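Local coordinates for protein poly(ADP-ribose) glycohydrolase (Thermomonospora curvata, PDB 3SIG) that hydrolyses the ribose–ribose glycosidic bonds of poly(ADP-ribose), using a catalytic domain of the macrodomain clan that binds ADP-ribose, at residues Tyr20-Arg26 with Arg162-Pro167; Thr11-Leu15 with Arg117-Ala123. All coordinates share one frame; numbering follows the deposited sequence.

Interaction 1: Tyr20-Arg26 with Arg162-Pro167; sequences YTAPSGR and RLLEEP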
# COMPACT_ATOMS: atom_id res chain seq x y z
N TYR A 20 3.86 -19.42 -12.79
CA TYR A 20 4.77 -18.67 -13.64
C TYR A 20 6.09 -19.38 -13.72
O TYR A 20 6.38 -20.27 -12.93
CB TYR A 20 4.95 -17.26 -13.11
CG TYR A 20 5.69 -17.12 -11.78
CD1 TYR A 20 7.07 -17.08 -11.72
CD2 TYR A 20 5.00 -16.98 -10.58
CE1 TYR A 20 7.74 -16.95 -10.50
CE2 TYR A 20 5.66 -16.85 -9.37
CZ TYR A 20 7.02 -16.81 -9.33
OH TYR A 20 7.65 -16.67 -8.10
N THR A 21 6.91 -18.99 -14.69
CA THR A 21 8.23 -19.55 -14.87
C THR A 21 9.29 -18.57 -14.40
O THR A 21 9.40 -17.45 -14.92
CB THR A 21 8.45 -19.92 -16.31
OG1 THR A 21 7.41 -20.83 -16.68
CG2 THR A 21 9.78 -20.58 -16.49
N ALA A 22 10.06 -18.97 -13.40
CA ALA A 22 11.15 -18.16 -12.88
C ALA A 22 12.36 -18.20 -13.81
O ALA A 22 12.44 -19.03 -14.71
CB ALA A 22 11.54 -18.63 -11.48
N PRO A 23 13.32 -17.30 -13.59
CA PRO A 23 14.44 -17.25 -14.52
C PRO A 23 15.28 -18.52 -14.58
O PRO A 23 15.87 -18.79 -15.63
CB PRO A 23 15.26 -16.07 -14.00
CG PRO A 23 14.29 -15.18 -13.40
CD PRO A 23 13.28 -16.10 -12.74
N SER A 24 15.33 -19.29 -13.49
CA SER A 24 16.06 -20.56 -13.49
C SER A 24 15.37 -21.58 -14.35
O SER A 24 15.99 -22.56 -14.75
CB SER A 24 16.10 -21.14 -12.07
OG SER A 24 14.80 -21.53 -11.67
N GLY A 25 14.10 -21.36 -14.65
CA GLY A 25 13.28 -22.34 -15.33
C GLY A 25 12.31 -23.04 -14.40
O GLY A 25 11.40 -23.70 -14.87
N ARG A 26 12.48 -22.87 -13.09
CA ARG A 26 11.54 -23.41 -12.12
C ARG A 26 10.13 -22.88 -12.42
O ARG A 26 9.95 -21.69 -12.61
CB ARG A 26 11.97 -22.98 -10.70
CG ARG A 26 11.01 -23.33 -9.57
CD ARG A 26 11.48 -22.82 -8.20
NE ARG A 26 10.80 -23.54 -7.12
CZ ARG A 26 9.95 -23.01 -6.23
NH1 ARG A 26 9.66 -21.71 -6.24
NH2 ARG A 26 9.40 -23.78 -5.30
N ARG A 162 11.66 -8.70 -12.68
CA ARG A 162 12.07 -10.10 -12.81
C ARG A 162 11.28 -11.01 -11.87
O ARG A 162 11.08 -10.67 -10.70
CB ARG A 162 13.56 -10.24 -12.50
CG ARG A 162 14.49 -9.66 -13.56
CD ARG A 162 14.72 -10.65 -14.68
NE ARG A 162 15.42 -11.85 -14.23
CZ ARG A 162 16.73 -12.06 -14.35
NH1 ARG A 162 17.50 -11.15 -14.93
NH2 ARG A 162 17.27 -13.18 -13.90
N LEU A 163 10.82 -12.14 -12.39
CA LEU A 163 10.06 -13.07 -11.59
C LEU A 163 10.97 -13.71 -10.54
O LEU A 163 12.13 -13.97 -10.81
CB LEU A 163 9.39 -14.14 -12.48
CG LEU A 163 8.24 -13.58 -13.33
CD1 LEU A 163 7.95 -14.48 -14.53
CD2 LEU A 163 7.00 -13.36 -12.49
N LEU A 164 10.42 -14.02 -9.36
CA LEU A 164 11.22 -14.52 -8.25
C LEU A 164 11.28 -16.03 -8.23
O LEU A 164 10.29 -16.72 -8.50
CB LEU A 164 10.65 -14.02 -6.91
CG LEU A 164 10.61 -12.51 -6.71
CD1 LEU A 164 10.02 -12.14 -5.37
CD2 LEU A 164 12.00 -11.92 -6.81
N GLU A 165 12.44 -16.53 -7.84
CA GLU A 165 12.59 -17.98 -7.64
C GLU A 165 11.71 -18.46 -6.50
O GLU A 165 11.12 -19.54 -6.56
CB GLU A 165 14.05 -18.32 -7.32
CG GLU A 165 15.01 -18.03 -8.45
CD GLU A 165 14.73 -18.86 -9.70
OE1 GLU A 165 14.27 -20.01 -9.55
OE2 GLU A 165 14.95 -18.36 -10.82
N GLU A 166 11.55 -17.60 -5.50
CA GLU A 166 10.74 -17.93 -4.33
C GLU A 166 9.86 -16.73 -4.00
O GLU A 166 10.35 -15.72 -3.54
CB GLU A 166 11.66 -18.23 -3.14
CG GLU A 166 10.94 -18.49 -1.83
CD GLU A 166 10.20 -19.81 -1.82
OE1 GLU A 166 10.85 -20.87 -1.95
OE2 GLU A 166 8.95 -19.79 -1.68
N PRO A 167 8.58 -16.86 -4.25
CA PRO A 167 7.64 -15.80 -3.88
C PRO A 167 7.51 -15.67 -2.36
O PRO A 167 7.80 -16.58 -1.62
CB PRO A 167 6.33 -16.26 -4.49
CG PRO A 167 6.52 -17.76 -4.70
CD PRO A 167 7.92 -18.00 -4.91
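With its chain bent back at chi2 (-63°), Glu165 carries its carboxylate to Ser24, which meets it with OG held between its backbone N and carbonyl carbon (chi1 67°), the rotation that turns the hydroxyl to OE1. The result is a worked example of one acid gripping a turn with both oxygens. OE2 of Glu165 takes the backbone N of Ser24 through its syn lone pair at 2.9 Å, while OE1 of Glu165 receives Ser24 OG at 2.7 Å, also from the syn side though 22° out of the carboxylate plane. Ser24 OG in turn accepts from Arg26 N, an ST turn laid over the type I beta turn from Ala22 to Gly25 in the hairpin 19-21/27-29. The extended Arg26 reaches back to Glu165 O, where the bond from NH1 is short but poorly aligned, hence weak.

Nearer the strands, CD2 of Leu163 lies over one face of the Tyr20 ring, 4.2 Å from its centroid, a CH-pi contact offset toward the rim. Tyr20 OH donates to Leu164 O at 2.7 Å, and CD of Pro167 packs against the same hydroxyl. Replacing Glu165 with an alanine would probably leave Ser24 N and OG without these acceptors and the turn freer to move. The chemistry thus implies a hairpin held at its turn by both oxygens of one carboxylate and at its base by an aromatic ring and its hydroxyl.

Interaction 2: Thr11-Leu15 with Arg117-Ala123; sequences TVEIL and RSSGLYA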
# COMPACT_ATOMS: atom_id res chain seq x y z
N THR A 11 1.42 -10.47 -15.87
CA THR A 11 0.96 -10.74 -14.52
C THR A 11 -0.51 -11.17 -14.53
O THR A 11 -0.88 -12.14 -13.86
CB THR A 11 1.19 -9.54 -13.65
OG1 THR A 11 2.59 -9.39 -13.47
CG2 THR A 11 0.51 -9.69 -12.26
N VAL A 12 -1.35 -10.49 -15.29
CA VAL A 12 -2.72 -10.95 -15.40
C VAL A 12 -2.82 -12.38 -15.95
O VAL A 12 -3.63 -13.15 -15.44
CB VAL A 12 -3.53 -9.99 -16.26
CG1 VAL A 12 -4.88 -10.63 -16.68
CG2 VAL A 12 -3.75 -8.70 -15.49
N GLU A 13 -2.00 -12.74 -16.93
CA GLU A 13 -1.96 -14.12 -17.46
C GLU A 13 -1.56 -15.11 -16.35
O GLU A 13 -2.16 -16.17 -16.19
CB GLU A 13 -0.98 -14.26 -18.64
CG GLU A 13 -0.82 -15.72 -19.12
CD GLU A 13 0.14 -15.91 -20.31
OE1 GLU A 13 0.59 -14.91 -20.90
OE2 GLU A 13 0.45 -17.08 -20.65
N ILE A 14 -0.55 -14.72 -15.58
CA ILE A 14 -0.05 -15.55 -14.48
C ILE A 14 -1.15 -15.78 -13.46
O ILE A 14 -1.34 -16.91 -12.98
CB ILE A 14 1.20 -14.91 -13.84
CG1 ILE A 14 2.40 -15.11 -14.76
CG2 ILE A 14 1.48 -15.50 -12.47
CD1 ILE A 14 3.55 -14.24 -14.40
N LEU A 15 -1.90 -14.73 -13.15
CA LEU A 15 -2.97 -14.85 -12.16
C LEU A 15 -4.10 -15.73 -12.69
O LEU A 15 -4.74 -16.42 -11.90
CB LEU A 15 -3.48 -13.49 -11.68
CG LEU A 15 -2.43 -12.59 -11.04
CD1 LEU A 15 -2.99 -11.19 -10.80
CD2 LEU A 15 -1.94 -13.15 -9.73
N ARG A 117 1.73 -4.98 -10.64
CA ARG A 117 2.51 -5.70 -11.63
C ARG A 117 3.26 -6.84 -10.98
O ARG A 117 3.71 -7.76 -11.68
CB ARG A 117 3.57 -4.78 -12.26
CG ARG A 117 3.02 -3.81 -13.32
CD ARG A 117 4.10 -3.20 -14.24
NE ARG A 117 5.19 -2.64 -13.48
CZ ARG A 117 5.20 -1.44 -12.91
NH1 ARG A 117 4.18 -0.61 -13.05
NH2 ARG A 117 6.23 -1.09 -12.16
N SER A 118 3.49 -6.79 -9.68
CA SER A 118 4.47 -7.65 -9.01
C SER A 118 3.89 -8.69 -8.09
O SER A 118 4.66 -9.38 -7.43
CB SER A 118 5.43 -6.78 -8.19
OG SER A 118 6.01 -5.76 -8.98
N SER A 119 2.57 -8.79 -8.01
CA SER A 119 1.96 -9.58 -6.94
C SER A 119 0.57 -10.04 -7.35
O SER A 119 0.12 -9.75 -8.47
CB SER A 119 1.85 -8.74 -5.65
OG SER A 119 0.82 -7.77 -5.76
N GLY A 120 -0.13 -10.69 -6.43
CA GLY A 120 -1.53 -10.98 -6.62
C GLY A 120 -2.51 -9.90 -6.19
O GLY A 120 -3.72 -10.16 -6.15
N LEU A 121 -2.01 -8.71 -5.95
CA LEU A 121 -2.87 -7.67 -5.39
C LEU A 121 -4.08 -7.38 -6.26
O LEU A 121 -5.17 -7.19 -5.74
CB LEU A 121 -2.07 -6.40 -5.17
CG LEU A 121 -2.86 -5.22 -4.59
CD1 LEU A 121 -3.49 -5.54 -3.22
CD2 LEU A 121 -1.93 -4.01 -4.51
N TYR A 122 -3.93 -7.30 -7.57
CA TYR A 122 -5.07 -7.01 -8.45
C TYR A 122 -6.18 -8.03 -8.31
O TYR A 122 -7.34 -7.68 -8.41
CB TYR A 122 -4.60 -6.96 -9.90
CG TYR A 122 -5.61 -6.84 -11.02
CD1 TYR A 122 -6.41 -5.74 -11.16
CD2 TYR A 122 -5.68 -7.83 -12.00
CE1 TYR A 122 -7.26 -5.63 -12.27
CE2 TYR A 122 -6.52 -7.72 -13.06
CZ TYR A 122 -7.28 -6.64 -13.17
OH TYR A 122 -8.12 -6.55 -14.28
N ALA A 123 -5.82 -9.31 -8.14
CA ALA A 123 -6.84 -10.33 -8.01
C ALA A 123 -7.69 -10.05 -6.76
O ALA A 123 -8.87 -10.32 -6.76
CB ALA A 123 -6.23 -11.70 -7.92
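Leu15, Thr11 and Tyr122 give up the most surface here, and each meets its partners in a different way. Leu15 pushes its two methyls at the break between helices 111-118 and 121-125. Its CD2 lies against Gly120 CA at 3.8 Å, at the N-cap position of the second helix, and its CD1 is 4.4 Å from Ala123 CB while also approaching the edge of the Tyr122 ring.

One turn earlier, Thr11 supplies the polar part. Its OG1, anti to the carbonyl carbon (chi1 -69°), donates to Arg117 O at 2.7 Å, coming from above the carbonyl plane, 36° out of it. Both of these oxygens are also bound by the guanidinium of Arg157, which therefore ties helix 2-17 to the end of helix 111-118. The other branch of Thr11, CG2, packs against Ser119 O at 3.8 Å.

Tyr122 crosses Val12 obliquely: CE2 of the ring is 3.8 Å from Val12 CG2. Ser119 OG accepts from Leu121 N in an ST turn, and its bond to Leu115 O links the break back to the preceding helix.

Helix 2-17 is thus joined to the two short helices at their break. Val34 of helix 31-39 touches both Leu15 and Ala123, and strand 147-157 lends Phe156 to Thr11 and Val155 to Ser119.

Interactions 1 and 2 draw on successive elements of the chain, helix 2-17 and strand 19-21, and their centres lie about 14 Å apart. They meet through Ile14, which belongs to 11-15: its CD1 is 3.6 Å from Tyr20 CB and 4.0 Å from Leu163 CD2. The same helix thus packs on interaction 1 through Ile14 and forms interaction 2 through other residues. Strand 147-157 also serves both, since Phe156 touches Tyr20, Leu163 and Thr11. The bound ADP-ribose is about 7 Å from the side chain of Arg117 in interaction 2; the centre of interaction 1 lies about 24 Å from that of the chain, and the centre of interaction 2 about 15 Å.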